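Local coordinates for protein abietadiene synthase, chloroplastic (Abies grandis, PDB 3S9V) that is a plant terpene synthase of the chloroplast, a mainly alpha-helical enzyme with N-terminal and metal-binding terpene synthase domains, at residues A276-E281 with T323-R328; V417-K422 with R431-S436; D269-L274 with P456-E461; Y423-S428 with E729-F734. All blocks are in the same frame, centred on the assembly; numbering follows the deposited sequence.

Contact 1 of 4, residues A276-E281 with T323-R328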
loop_
_atom_site.group_PDB
_atom_site.type_symbol
_atom_site.label_atom_id
_atom_site.label_comp_id
_atom_site.label_asym_id
_atom_site.label_seq_id
_atom_site.Cartn_x
_atom_site.Cartn_y
_atom_site.Cartn_z
ATOM N N ALA A 276 2.018 -5.564 9.367
ATOM C CA ALA A 276 3.212 -4.960 9.946
ATOM C C ALA A 276 4.157 -4.551 8.824
ATOM O O ALA A 276 4.720 -3.447 8.833
ATOM C CB ALA A 276 3.902 -5.953 10.882
ATOM N N VAL A 277 4.322 -5.451 7.856
ATOM C CA VAL A 277 5.194 -5.212 6.707
ATOM C C VAL A 277 4.688 -4.065 5.841
ATOM O O VAL A 277 5.464 -3.216 5.391
ATOM C CB VAL A 277 5.298 -6.480 5.819
ATOM C CG1 VAL A 277 5.897 -6.131 4.451
ATOM C CG2 VAL A 277 6.144 -7.535 6.517
ATOM N N ASP A 278 3.383 -4.052 5.601
ATOM C CA ASP A 278 2.770 -3.018 4.774
ATOM C C ASP A 278 2.899 -1.675 5.484
ATOM O O ASP A 278 3.127 -0.651 4.852
ATOM C CB ASP A 278 1.290 -3.351 4.516
ATOM C CG ASP A 278 0.643 -2.407 3.520
ATOM O OD1 ASP A 278 1.190 -2.243 2.409
ATOM O OD2 ASP A 278 -0.416 -1.832 3.840
ATOM N N THR A 279 2.773 -1.698 6.805
ATOM C CA THR A 279 2.878 -0.485 7.609
ATOM C C THR A 279 4.250 0.164 7.504
ATOM O O THR A 279 4.348 1.359 7.252
ATOM C CB THR A 279 2.582 -0.775 9.097
ATOM O OG1 THR A 279 1.245 -1.265 9.218
ATOM C CG2 THR A 279 2.725 0.489 9.939
ATOM N N VAL A 280 5.308 -0.620 7.703
ATOM C CA VAL A 280 6.664 -0.074 7.622
ATOM C C VAL A 280 7.043 0.312 6.185
ATOM O O VAL A 280 7.875 1.204 5.971
ATOM C CB VAL A 280 7.710 -1.058 8.189
ATOM C CG1 VAL A 280 7.448 -1.296 9.664
ATOM C CG2 VAL A 280 7.673 -2.366 7.427
ATOM N N GLU A 281 6.438 -0.346 5.197
ATOM C CA GLU A 281 6.733 0.013 3.813
ATOM C C GLU A 281 6.048 1.337 3.479
ATOM O O GLU A 281 6.690 2.248 2.961
ATOM C CB GLU A 281 6.270 -1.075 2.842
ATOM C CG GLU A 281 7.037 -2.385 2.979
ATOM C CD GLU A 281 6.713 -3.381 1.879
ATOM O OE1 GLU A 281 5.511 -3.641 1.640
ATOM O OE2 GLU A 281 7.663 -3.910 1.259
ATOM N N THR A 323 -6.005 -11.609 1.398
ATOM C CA THR A 323 -5.554 -12.156 0.122
ATOM C C THR A 323 -4.999 -11.070 -0.787
ATOM O O THR A 323 -3.975 -11.262 -1.433
ATOM C CB THR A 323 -6.692 -12.885 -0.613
ATOM O OG1 THR A 323 -7.150 -13.976 0.192
ATOM C CG2 THR A 323 -6.197 -13.419 -1.950
ATOM N N ALA A 324 -5.674 -9.931 -0.839
ATOM C CA ALA A 324 -5.209 -8.821 -1.660
ATOM C C ALA A 324 -3.898 -8.259 -1.099
ATOM O O ALA A 324 -2.992 -7.928 -1.858
ATOM C CB ALA A 324 -6.269 -7.734 -1.720
ATOM N N MET A 325 -3.798 -8.147 0.224
ATOM C CA MET A 325 -2.573 -7.638 0.843
ATOM C C MET A 325 -1.430 -8.582 0.490
ATOM O O MET A 325 -0.401 -8.166 -0.050
ATOM C CB MET A 325 -2.709 -7.578 2.365
ATOM C CG MET A 325 -3.184 -6.255 2.937
ATOM S SD MET A 325 -1.940 -4.940 2.906
ATOM C CE MET A 325 -2.668 -3.926 1.728
ATOM N N GLY A 326 -1.629 -9.860 0.800
ATOM C CA GLY A 326 -0.613 -10.854 0.523
ATOM C C GLY A 326 -0.227 -10.924 -0.939
ATOM O O GLY A 326 0.955 -11.048 -1.257
ATOM N N LEU A 327 -1.210 -10.851 -1.838
ATOM C CA LEU A 327 -0.909 -10.920 -3.268
ATOM C C LEU A 327 0.018 -9.785 -3.707
ATOM O O LEU A 327 1.014 -10.034 -4.393
ATOM C CB LEU A 327 -2.200 -10.905 -4.105
ATOM C CG LEU A 327 -2.020 -10.791 -5.622
ATOM C CD1 LEU A 327 -1.073 -11.878 -6.118
ATOM C CD2 LEU A 327 -3.374 -10.893 -6.305
ATOM N N ARG A 328 -0.282 -8.551 -3.302
ATOM C CA ARG A 328 0.573 -7.423 -3.693
ATOM C C ARG A 328 1.972 -7.466 -3.087
ATOM O O ARG A 328 2.974 -7.362 -3.807
ATOM C CB ARG A 328 -0.072 -6.079 -3.337
ATOM C CG ARG A 328 0.756 -4.857 -3.785
ATOM C CD ARG A 328 0.031 -3.557 -3.458
ATOM N NE ARG A 328 -0.406 -3.591 -2.072
ATOM C CZ ARG A 328 0.324 -3.191 -1.040
ATOM N NH1 ARG A 328 -0.171 -3.292 0.187
ATOM N NH2 ARG A 328 1.524 -2.655 -1.233
HETATM O O HOH W 1 3.433 -2.153 0.742
#

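Contact 2 of 4, residues V417-K422 with R431-S436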
loop_
_atom_site.group_PDB
_atom_site.type_symbol
_atom_site.label_atom_id
_atom_site.label_comp_id
_atom_site.label_asym_id
_atom_site.label_seq_id
_atom_site.Cartn_x
_atom_site.Cartn_y
_atom_site.Cartn_z
ATOM N N VAL A 417 -7.784 6.890 0.920
ATOM C CA VAL A 417 -8.512 6.650 -0.311
ATOM C C VAL A 417 -8.151 7.737 -1.322
ATOM O O VAL A 417 -7.677 7.443 -2.420
ATOM C CB VAL A 417 -10.033 6.652 -0.063
ATOM C CG1 VAL A 417 -10.787 6.555 -1.384
ATOM C CG2 VAL A 417 -10.397 5.481 0.848
ATOM N N GLU A 418 -8.354 8.994 -0.942
ATOM C CA GLU A 418 -8.050 10.097 -1.839
ATOM C C GLU A 418 -6.659 9.973 -2.448
ATOM O O GLU A 418 -6.482 10.223 -3.638
ATOM C CB GLU A 418 -8.183 11.437 -1.110
ATOM C CG GLU A 418 -9.612 11.946 -1.024
ATOM C CD GLU A 418 -9.710 13.296 -0.337
ATOM O OE1 GLU A 418 -10.822 13.870 -0.295
ATOM O OE2 GLU A 418 -8.669 13.783 0.164
ATOM N N TYR A 419 -5.675 9.585 -1.640
ATOM C CA TYR A 419 -4.316 9.439 -2.152
ATOM C C TYR A 419 -4.234 8.283 -3.149
ATOM O O TYR A 419 -3.732 8.441 -4.264
ATOM C CB TYR A 419 -3.317 9.186 -1.023
ATOM C CG TYR A 419 -1.899 9.069 -1.544
ATOM C CD1 TYR A 419 -1.171 10.208 -1.894
ATOM C CD2 TYR A 419 -1.323 7.820 -1.780
ATOM C CE1 TYR A 419 0.093 10.106 -2.476
ATOM C CE2 TYR A 419 -0.058 7.706 -2.363
ATOM C CZ TYR A 419 0.642 8.852 -2.710
ATOM O OH TYR A 419 1.880 8.747 -3.305
ATOM N N ALA A 420 -4.736 7.124 -2.736
ATOM C CA ALA A 420 -4.720 5.936 -3.579
ATOM C C ALA A 420 -5.414 6.133 -4.917
ATOM O O ALA A 420 -4.975 5.587 -5.924
ATOM C CB ALA A 420 -5.352 4.760 -2.842
ATOM N N LEU A 421 -6.495 6.906 -4.937
ATOM C CA LEU A 421 -7.217 7.133 -6.181
ATOM C C LEU A 421 -6.555 8.151 -7.094
ATOM O O LEU A 421 -6.549 7.979 -8.314
ATOM C CB LEU A 421 -8.665 7.553 -5.902
ATOM C CG LEU A 421 -9.562 6.397 -5.440
ATOM C CD1 LEU A 421 -10.968 6.900 -5.157
ATOM C CD2 LEU A 421 -9.590 5.324 -6.519
ATOM N N LYS A 422 -5.981 9.201 -6.514
ATOM C CA LYS A 422 -5.333 10.222 -7.323
ATOM C C LYS A 422 -3.892 9.848 -7.676
ATOM O O LYS A 422 -3.416 10.160 -8.766
ATOM C CB LYS A 422 -5.367 11.572 -6.601
ATOM C CG LYS A 422 -4.973 12.749 -7.473
ATOM C CD LYS A 422 -5.107 14.054 -6.710
ATOM C CE LYS A 422 -4.749 15.247 -7.576
ATOM N NZ LYS A 422 -4.870 16.521 -6.811
ATOM N N ARG A 431 8.714 8.825 -1.509
ATOM C CA ARG A 431 8.669 9.900 -0.518
ATOM C C ARG A 431 7.277 10.514 -0.394
ATOM O O ARG A 431 6.808 10.787 0.713
ATOM C CB ARG A 431 9.687 10.996 -0.851
ATOM C CG ARG A 431 11.145 10.578 -0.696
ATOM C CD ARG A 431 11.553 10.411 0.771
ATOM N NE ARG A 431 11.212 9.093 1.295
ATOM C CZ ARG A 431 11.414 8.711 2.551
ATOM N NH1 ARG A 431 11.955 9.548 3.434
ATOM N NH2 ARG A 431 11.098 7.480 2.922
ATOM N N LEU A 432 6.609 10.726 -1.523
ATOM C CA LEU A 432 5.272 11.312 -1.491
ATOM C C LEU A 432 4.262 10.383 -0.809
ATOM O O LEU A 432 3.403 10.846 -0.047
ATOM C CB LEU A 432 4.820 11.661 -2.911
ATOM C CG LEU A 432 5.710 12.718 -3.576
ATOM C CD1 LEU A 432 5.232 13.008 -4.995
ATOM C CD2 LEU A 432 5.678 13.988 -2.731
ATOM N N GLU A 433 4.362 9.079 -1.075
ATOM C CA GLU A 433 3.455 8.122 -0.450
ATOM C C GLU A 433 3.787 8.045 1.035
ATOM O O GLU A 433 2.897 8.005 1.878
ATOM C CB GLU A 433 3.591 6.722 -1.061
ATOM C CG GLU A 433 2.599 5.720 -0.451
ATOM C CD GLU A 433 2.590 4.359 -1.141
ATOM O OE1 GLU A 433 2.459 4.318 -2.384
ATOM O OE2 GLU A 433 2.698 3.327 -0.438
ATOM N N ALA A 434 5.075 8.033 1.349
ATOM C CA ALA A 434 5.497 7.958 2.736
ATOM C C ALA A 434 4.995 9.167 3.516
ATOM O O ALA A 434 4.556 9.036 4.666
ATOM C CB ALA A 434 7.019 7.866 2.821
ATOM N N ARG A 435 5.047 10.344 2.897
ATOM C CA ARG A 435 4.598 11.548 3.584
ATOM C C ARG A 435 3.110 11.468 3.815
ATOM O O ARG A 435 2.624 11.817 4.889
ATOM C CB ARG A 435 4.914 12.818 2.783
ATOM C CG ARG A 435 4.732 14.098 3.601
ATOM C CD ARG A 435 5.154 15.328 2.824
ATOM N NE ARG A 435 5.543 16.438 3.691
ATOM C CZ ARG A 435 4.716 17.059 4.522
ATOM N NH1 ARG A 435 5.155 18.059 5.272
ATOM N NH2 ARG A 435 3.448 16.678 4.604
ATOM N N SER A 436 2.390 10.996 2.805
ATOM C CA SER A 436 0.940 10.881 2.903
ATOM C C SER A 436 0.540 9.977 4.070
ATOM O O SER A 436 -0.247 10.365 4.937
ATOM C CB SER A 436 0.369 10.322 1.597
ATOM O OG SER A 436 -1.047 10.320 1.603
#

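Contact 3 of 4, residues D269-L274 with P456-E461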
loop_
_atom_site.group_PDB
_atom_site.type_symbol
_atom_site.label_atom_id
_atom_site.label_comp_id
_atom_site.label_asym_id
_atom_site.label_seq_id
_atom_site.Cartn_x
_atom_site.Cartn_y
_atom_site.Cartn_z
ATOM N N ASP A 269 -1.703 -14.805 12.809
ATOM C CA ASP A 269 -0.379 -14.813 12.200
ATOM C C ASP A 269 -0.191 -14.227 10.801
ATOM O O ASP A 269 0.838 -13.610 10.534
ATOM C CB ASP A 269 0.196 -16.236 12.237
ATOM C CG ASP A 269 -0.725 -17.265 11.595
ATOM O OD1 ASP A 269 -0.215 -18.314 11.143
ATOM O OD2 ASP A 269 -1.952 -17.039 11.551
ATOM N N LEU A 270 -1.152 -14.412 9.905
ATOM C CA LEU A 270 -1.000 -13.870 8.552
ATOM C C LEU A 270 -1.395 -12.398 8.530
ATOM O O LEU A 270 -0.768 -11.563 7.860
ATOM C CB LEU A 270 -1.869 -14.643 7.560
ATOM C CG LEU A 270 -1.725 -16.164 7.469
ATOM C CD1 LEU A 270 -2.460 -16.635 6.227
ATOM C CD2 LEU A 270 -0.254 -16.566 7.388
ATOM N N PHE A 271 -2.458 -12.089 9.256
ATOM C CA PHE A 271 -2.935 -10.726 9.345
ATOM C C PHE A 271 -1.846 -9.845 9.985
ATOM O O PHE A 271 -1.500 -8.787 9.459
ATOM C CB PHE A 271 -4.239 -10.711 10.161
ATOM C CG PHE A 271 -4.682 -9.342 10.595
ATOM C CD1 PHE A 271 -4.684 -8.276 9.706
ATOM C CD2 PHE A 271 -5.125 -9.129 11.896
ATOM C CE1 PHE A 271 -5.118 -7.017 10.103
ATOM C CE2 PHE A 271 -5.561 -7.872 12.305
ATOM C CZ PHE A 271 -5.559 -6.812 11.408
ATOM N N GLU A 272 -1.272 -10.304 11.089
ATOM C CA GLU A 272 -0.251 -9.521 11.777
ATOM C C GLU A 272 1.016 -9.277 10.958
ATOM O O GLU A 272 1.522 -8.152 10.902
ATOM C CB GLU A 272 0.118 -10.191 13.101
ATOM C CG GLU A 272 1.165 -9.430 13.881
ATOM C CD GLU A 272 1.297 -9.911 15.308
ATOM O OE1 GLU A 272 1.906 -10.981 15.545
ATOM O OE2 GLU A 272 0.778 -9.214 16.198
ATOM N N ARG A 273 1.530 -10.324 10.321
ATOM C CA ARG A 273 2.743 -10.188 9.520
ATOM C C ARG A 273 2.575 -9.304 8.290
ATOM O O ARG A 273 3.423 -8.451 8.022
ATOM C CB ARG A 273 3.261 -11.565 9.102
ATOM C CG ARG A 273 3.945 -12.338 10.234
ATOM C CD ARG A 273 4.357 -13.726 9.775
ATOM N NE ARG A 273 5.124 -14.449 10.788
ATOM C CZ ARG A 273 4.610 -14.938 11.913
ATOM N NH1 ARG A 273 3.317 -14.791 12.179
ATOM N NH2 ARG A 273 5.392 -15.570 12.773
ATOM N N LEU A 274 1.484 -9.497 7.551
ATOM C CA LEU A 274 1.236 -8.711 6.343
ATOM C C LEU A 274 1.002 -7.229 6.617
ATOM O O LEU A 274 1.483 -6.360 5.870
ATOM C CB LEU A 274 0.043 -9.285 5.566
ATOM C CG LEU A 274 0.277 -10.630 4.866
ATOM C CD1 LEU A 274 -1.047 -11.165 4.385
ATOM C CD2 LEU A 274 1.258 -10.478 3.692
ATOM N N PRO A 456 -1.154 -4.406 18.700
ATOM C CA PRO A 456 0.096 -3.746 19.105
ATOM C C PRO A 456 1.207 -3.726 18.053
ATOM O O PRO A 456 2.054 -2.829 18.060
ATOM C CB PRO A 456 0.511 -4.533 20.348
ATOM C CG PRO A 456 -0.799 -4.919 20.942
ATOM C CD PRO A 456 -1.587 -5.359 19.738
ATOM N N TYR A 457 1.212 -4.705 17.151
ATOM C CA TYR A 457 2.255 -4.752 16.133
ATOM C C TYR A 457 1.859 -4.159 14.784
ATOM O O TYR A 457 2.628 -4.211 13.824
ATOM C CB TYR A 457 2.780 -6.186 15.977
ATOM C CG TYR A 457 3.422 -6.719 17.245
ATOM C CD1 TYR A 457 3.665 -5.877 18.336
ATOM C CD2 TYR A 457 3.787 -8.057 17.361
ATOM C CE1 TYR A 457 4.257 -6.354 19.513
ATOM C CE2 TYR A 457 4.379 -8.546 18.532
ATOM C CZ TYR A 457 4.610 -7.688 19.602
ATOM O OH TYR A 457 5.192 -8.160 20.759
ATOM N N ILE A 458 0.665 -3.582 14.713
ATOM C CA ILE A 458 0.216 -2.930 13.486
ATOM C C ILE A 458 -0.021 -1.450 13.799
ATOM O O ILE A 458 0.373 -0.572 13.028
ATOM C CB ILE A 458 -1.089 -3.534 12.942
ATOM C CG1 ILE A 458 -0.914 -5.038 12.704
ATOM C CG2 ILE A 458 -1.463 -2.839 11.639
ATOM C CD1 ILE A 458 -2.178 -5.745 12.257
ATOM N N SER A 459 -0.670 -1.196 14.935
ATOM C CA SER A 459 -0.964 0.158 15.410
ATOM C C SER A 459 0.002 0.386 16.566
ATOM O O SER A 459 -0.162 -0.181 17.649
ATOM C CB SER A 459 -2.411 0.259 15.908
ATOM O OG SER A 459 -3.335 -0.001 14.863
ATOM N N ASN A 460 1.005 1.220 16.330
ATOM C CA ASN A 460 2.031 1.464 17.330
ATOM C C ASN A 460 2.668 2.839 17.149
ATOM O O ASN A 460 2.964 3.254 16.032
ATOM C CB ASN A 460 3.093 0.364 17.200
ATOM C CG ASN A 460 4.156 0.441 18.269
ATOM O OD1 ASN A 460 4.892 1.419 18.361
ATOM N ND2 ASN A 460 4.246 -0.604 19.088
ATOM N N GLU A 461 2.885 3.529 18.263
ATOM C CA GLU A 461 3.499 4.852 18.264
ATOM C C GLU A 461 4.943 4.822 17.751
ATOM O O GLU A 461 5.429 5.801 17.188
ATOM C CB GLU A 461 3.491 5.423 19.682
ATOM C CG GLU A 461 2.110 5.691 20.257
ATOM C CD GLU A 461 1.552 7.034 19.834
ATOM O OE1 GLU A 461 0.440 7.381 20.287
ATOM O OE2 GLU A 461 2.227 7.742 19.054
#

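Contact 4 of 4, residues Y423-S428 with E729-F734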
loop_
_atom_site.group_PDB
_atom_site.type_symbol
_atom_site.label_atom_id
_atom_site.label_comp_id
_atom_site.label_asym_id
_atom_site.label_seq_id
_atom_site.Cartn_x
_atom_site.Cartn_y
_atom_site.Cartn_z
ATOM N N TYR A 423 -3.203 9.173 -6.760
ATOM C CA TYR A 423 -1.820 8.761 -6.997
ATOM C C TYR A 423 -1.629 7.244 -6.926
ATOM O O TYR A 423 -1.001 6.725 -5.990
ATOM C CB TYR A 423 -0.897 9.450 -5.990
ATOM C CG TYR A 423 -0.947 10.960 -6.079
ATOM C CD1 TYR A 423 -0.479 11.625 -7.212
ATOM C CD2 TYR A 423 -1.503 11.718 -5.050
ATOM C CE1 TYR A 423 -0.567 13.015 -7.324
ATOM C CE2 TYR A 423 -1.596 13.109 -5.150
ATOM C CZ TYR A 423 -1.128 13.751 -6.290
ATOM O OH TYR A 423 -1.231 15.120 -6.397
ATOM N N PRO A 424 -2.178 6.512 -7.918
ATOM C CA PRO A 424 -2.077 5.051 -7.992
ATOM C C PRO A 424 -0.627 4.616 -8.160
ATOM O O PRO A 424 0.269 5.443 -8.303
ATOM C CB PRO A 424 -2.892 4.698 -9.239
ATOM C CG PRO A 424 -3.826 5.833 -9.392
ATOM C CD PRO A 424 -2.989 7.026 -9.033
ATOM N N TRP A 425 -0.432 3.303 -8.155
ATOM C CA TRP A 425 0.863 2.653 -8.317
ATOM C C TRP A 425 1.843 3.385 -9.256
ATOM O O TRP A 425 2.900 3.860 -8.839
ATOM C CB TRP A 425 0.600 1.231 -8.827
ATOM C CG TRP A 425 1.803 0.403 -9.168
ATOM C CD1 TRP A 425 2.061 -0.198 -10.360
ATOM C CD2 TRP A 425 2.866 0.022 -8.288
ATOM N NE1 TRP A 425 3.218 -0.939 -10.283
ATOM C CE2 TRP A 425 3.733 -0.820 -9.021
ATOM C CE3 TRP A 425 3.168 0.305 -6.948
ATOM C CZ2 TRP A 425 4.882 -1.381 -8.465
ATOM C CZ3 TRP A 425 4.313 -0.255 -6.392
ATOM C CH2 TRP A 425 5.156 -1.090 -7.153
ATOM N N HIS A 426 1.479 3.486 -10.523
ATOM C CA HIS A 426 2.348 4.115 -11.507
ATOM C C HIS A 426 2.589 5.613 -11.366
ATOM O O HIS A 426 3.317 6.186 -12.169
ATOM C CB HIS A 426 1.821 3.808 -12.910
ATOM C CG HIS A 426 1.863 2.353 -13.257
ATOM N ND1 HIS A 426 0.856 1.721 -13.953
ATOM C CD2 HIS A 426 2.794 1.405 -13.001
ATOM C CE1 HIS A 426 1.162 0.446 -14.109
ATOM N NE2 HIS A 426 2.333 0.228 -13.541
ATOM N N LYS A 427 1.992 6.240 -10.356
ATOM C CA LYS A 427 2.148 7.676 -10.141
ATOM C C LYS A 427 2.556 7.985 -8.712
ATOM O O LYS A 427 2.671 9.150 -8.335
ATOM C CB LYS A 427 0.839 8.419 -10.419
ATOM C CG LYS A 427 0.285 8.270 -11.811
ATOM C CD LYS A 427 -0.971 9.107 -11.948
ATOM C CE LYS A 427 -1.653 8.875 -13.276
ATOM N NZ LYS A 427 -2.873 9.720 -13.401
ATOM N N SER A 428 2.769 6.946 -7.919
ATOM C CA SER A 428 3.134 7.127 -6.528
ATOM C C SER A 428 4.636 6.974 -6.261
ATOM O O SER A 428 5.182 5.873 -6.342
ATOM C CB SER A 428 2.346 6.137 -5.670
ATOM O OG SER A 428 2.647 6.310 -4.295
ATOM N N GLU A 729 3.359 -4.200 -18.894
ATOM C CA GLU A 729 4.507 -5.021 -19.241
ATOM C C GLU A 729 5.703 -4.577 -18.397
ATOM O O GLU A 729 6.528 -5.399 -17.981
ATOM C CB GLU A 729 4.840 -4.904 -20.741
ATOM C CG GLU A 729 6.034 -5.782 -21.136
ATOM C CD GLU A 729 6.256 -5.928 -22.642
ATOM O OE1 GLU A 729 7.312 -6.488 -23.020
ATOM O OE2 GLU A 729 5.390 -5.500 -23.440
ATOM N N LEU A 730 5.786 -3.274 -18.135
ATOM C CA LEU A 730 6.876 -2.723 -17.326
ATOM C C LEU A 730 6.801 -3.260 -15.892
ATOM O O LEU A 730 7.833 -3.468 -15.250
ATOM C CB LEU A 730 6.814 -1.191 -17.325
ATOM C CG LEU A 730 7.980 -0.474 -16.650
ATOM C CD1 LEU A 730 9.285 -0.866 -17.344
ATOM C CD2 LEU A 730 7.772 1.025 -16.718
ATOM N N ASN A 731 5.588 -3.487 -15.384
ATOM C CA ASN A 731 5.453 -4.036 -14.038
ATOM C C ASN A 731 6.107 -5.409 -13.995
ATOM O O ASN A 731 6.903 -5.706 -13.103
ATOM C CB ASN A 731 3.986 -4.228 -13.632
ATOM C CG ASN A 731 3.318 -2.950 -13.200
ATOM O OD1 ASN A 731 3.953 -2.057 -12.631
ATOM N ND2 ASN A 731 2.011 -2.865 -13.439
ATOM N N ARG A 732 5.761 -6.251 -14.966
ATOM C CA ARG A 732 6.300 -7.598 -14.991
ATOM C C ARG A 732 7.809 -7.582 -15.052
ATOM O O ARG A 732 8.460 -8.404 -14.416
ATOM C CB ARG A 732 5.739 -8.403 -16.168
ATOM C CG ARG A 732 6.060 -9.899 -16.076
ATOM C CD ARG A 732 5.345 -10.695 -17.154
ATOM N NE ARG A 732 5.622 -10.172 -18.489
ATOM C CZ ARG A 732 5.009 -10.577 -19.597
ATOM N NH1 ARG A 732 5.327 -10.038 -20.766
ATOM N NH2 ARG A 732 4.079 -11.519 -19.539
ATOM N N GLU A 733 8.371 -6.651 -15.818
ATOM C CA GLU A 733 9.825 -6.562 -15.917
ATOM C C GLU A 733 10.403 -6.167 -14.560
ATOM O O GLU A 733 11.318 -6.814 -14.054
ATOM C CB GLU A 733 10.238 -5.529 -16.967
ATOM C CG GLU A 733 9.753 -5.821 -18.369
ATOM C CD GLU A 733 10.332 -7.095 -18.933
ATOM O OE1 GLU A 733 11.576 -7.221 -18.963
ATOM O OE2 GLU A 733 9.542 -7.968 -19.351
ATOM N N PHE A 734 9.851 -5.106 -13.976
ATOM C CA PHE A 734 10.297 -4.606 -12.686
ATOM C C PHE A 734 10.258 -5.685 -11.620
ATOM O O PHE A 734 11.141 -5.770 -10.768
ATOM C CB PHE A 734 9.415 -3.432 -12.250
ATOM C CG PHE A 734 9.699 -2.940 -10.852
ATOM C CD1 PHE A 734 10.909 -2.319 -10.545
ATOM C CD2 PHE A 734 8.749 -3.087 -9.845
ATOM C CE1 PHE A 734 11.170 -1.850 -9.253
ATOM C CE2 PHE A 734 8.998 -2.621 -8.547
ATOM C CZ PHE A 734 10.208 -2.002 -8.250
#

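Contact 1 of 4, residues A276-E281 with T323-R328
D278 and R328 reach toward each other from two buried helices and meet in a salt bridge, with R328 NH1 lying 2.8 Å from D278 OD1. The N-H points almost straight at the oxygen (171°), and the oxygen lies in the guanidinium plane. NH1 comes from above the carboxylate plane, and the two flat groups are turned 63° apart. R328 leaves its helix extended, with CG anti to the backbone N, and then bends at chi3 (49°), which turns the guanidinium edge toward D278. The other carboxylate oxygen is flanked by M325, whose SD lies 3.6 Å from D278 OD2; the methionine chain, folded at chi2 and chi3, crosses the aspartate at about a right angle. A water completes the link. It donates to D278 OD1 and to E281 OE1, 2.7 Å away, and accepts from R328 NH2, so E281 joins the bridge without direct contact. R371 forms a second salt bridge to D278 OD1, and this gathering of charge probably favours an ionised aspartate. The contact ties helix 269-282 to helix 320-332 in the N-terminal terpene synthase domain, with helix 363-373 packed against M325 and helix 461-491 against A276, T279 and V280.

Contact 2 of 4, residues V417-K422 with R431-S436
Helices 417-422 and 431-436 run nearly antiparallel, at 162°, with their axes 11.2 Å apart, a spacing bridged mainly by the ring of Y419. With CG anti to the backbone N (chi1 -179°), the tyrosine reaches straight across to the facing helix. S436 covers one face of the ring: its CB makes a CH-pi contact 4.1 Å from the Y419 ring centroid, displaced toward the rim on the CD1 side. The hydroxyl oxygen of the same serine sits near the root of the ring, S436 OG being 3.5 Å from Y419 CG. At the far end, Y419 OH abuts the backbone of the second helix, 3.3 Å from E433 CA, and also nears the CB of L432. E433 crosses the tyrosine at about a right angle, its CG 3.8 Å from Y419 CE2. No hydrogen bond joins the two segments directly; instead S428, in the turn between the helices, bonds to both Y419 OH and E433 OE1 and so couples their polar ends. The result is a helical hairpin of 413-422 and 430-440. Helix 381-397 packs on its first arm through V417 and L421, while helices 461-491 and 768-781 lie against the second through R431, L432 and R435.

Contact 3 of 4, residues D269-L274 with P456-E461
The delta-methyl of I458 lies over one face of the F271 ring, its CD1 3.6 Å from F271 CZ. It sits 4.0 Å from the ring centroid and 23° off the normal, a CH-pi contact displaced toward the rim. The two side chains cross at about a right angle. The phenylalanine takes chi1 167°, with CG anti to the backbone N, which sends the ring outward from the helix until CZ meets the isoleucine. I458 in turn has CG1 anti to its carbonyl carbon and an extended chi2 (176°), and CD1 is thereby projected toward the helix.

This apolar pair lies in a largely helical fold, where the first turn of helix 269-282, in the N-terminal terpene synthase domain, meets the loop connecting the small hairpin strand 452-453 to the long helix 461-491. N460 occupies the N-cap position of that long helix: its OD1 accepts from the backbone N of K462, while its ND2 bonds back to P456 O at 3.3 Å, bracing the loop.

Next to F271 on helix 269-282, E272 extends its chain beside Y457, with E272 OE2 3.4 Å from Y457 CD2. Carboxylate and ring planes are inclined by 32°, and OE2 also lies 3.6 Å from Y457 CB, close to where the ring joins its stem. No hydrogen bond links these side chains; OE2 instead accepts from the backbone N of E51. F271 is further enclosed by edge-to-face contacts with W275 and W447, and Y457 also touches M43 of helix 29-46.

Contact 4 of 4, residues Y423-S428 with E729-F734
Two ring N-H groups, from W425 and H426, converge on the side-chain oxygen of N731. The shorter bond runs from W425 NE1 to N731 OD1, 2.7 Å, with an N-H...O angle of 160°. H426 NE2, the second donor, lies 2.9 Å from N731 OD1. Each ring holds OD1 at its edge, near the ring plane, but the two donors arrive from opposite faces of the asparagine amide, so the oxygen is gripped between them. The imidazole is turned only 19° from the amide plane, the indole 46°. The amide nitrogen has a partner in S376 O, which helps fix the rotation of the group. Because W425 CG is anti to its backbone N, the indole extends toward the helix, and its benzo edge also meets F734, with W425 CZ2 4.3 Å from F734 CE2. F734 itself stacks on F748, and R752 makes a cation-pi contact with W425 as well as a hydrogen bond to its carbonyl oxygen. The turn between helices 413-422 and 430-440 is thereby held to helix 712-736, which has helix 741-757 packed against L730 and N731 and helix 669-693 against E729, L730 and E733.

In the fold
Contacts 1 and 3 share helix 269-282, their centres 10 Å apart, and touch directly: A276 CB lies 3.6 Å from Y457 O and G326 CA 3.7 Å from L274 CD2. Contacts 2 and 4 are likewise continuous, with centres 15 Å apart. S428, at the end of the 423-428 turn, connects them, its OG 2.7 Å from Y419 OH. Between these pairs there is no touch; the nearest atoms of contacts 1 and 2 are about 5 Å apart, and contacts 3 and 4 are the most distant, about 26 Å between centres. In sequence, contact 3 encloses contacts 1 and 2, whereas contact 4 interleaves with contacts 2 and 3.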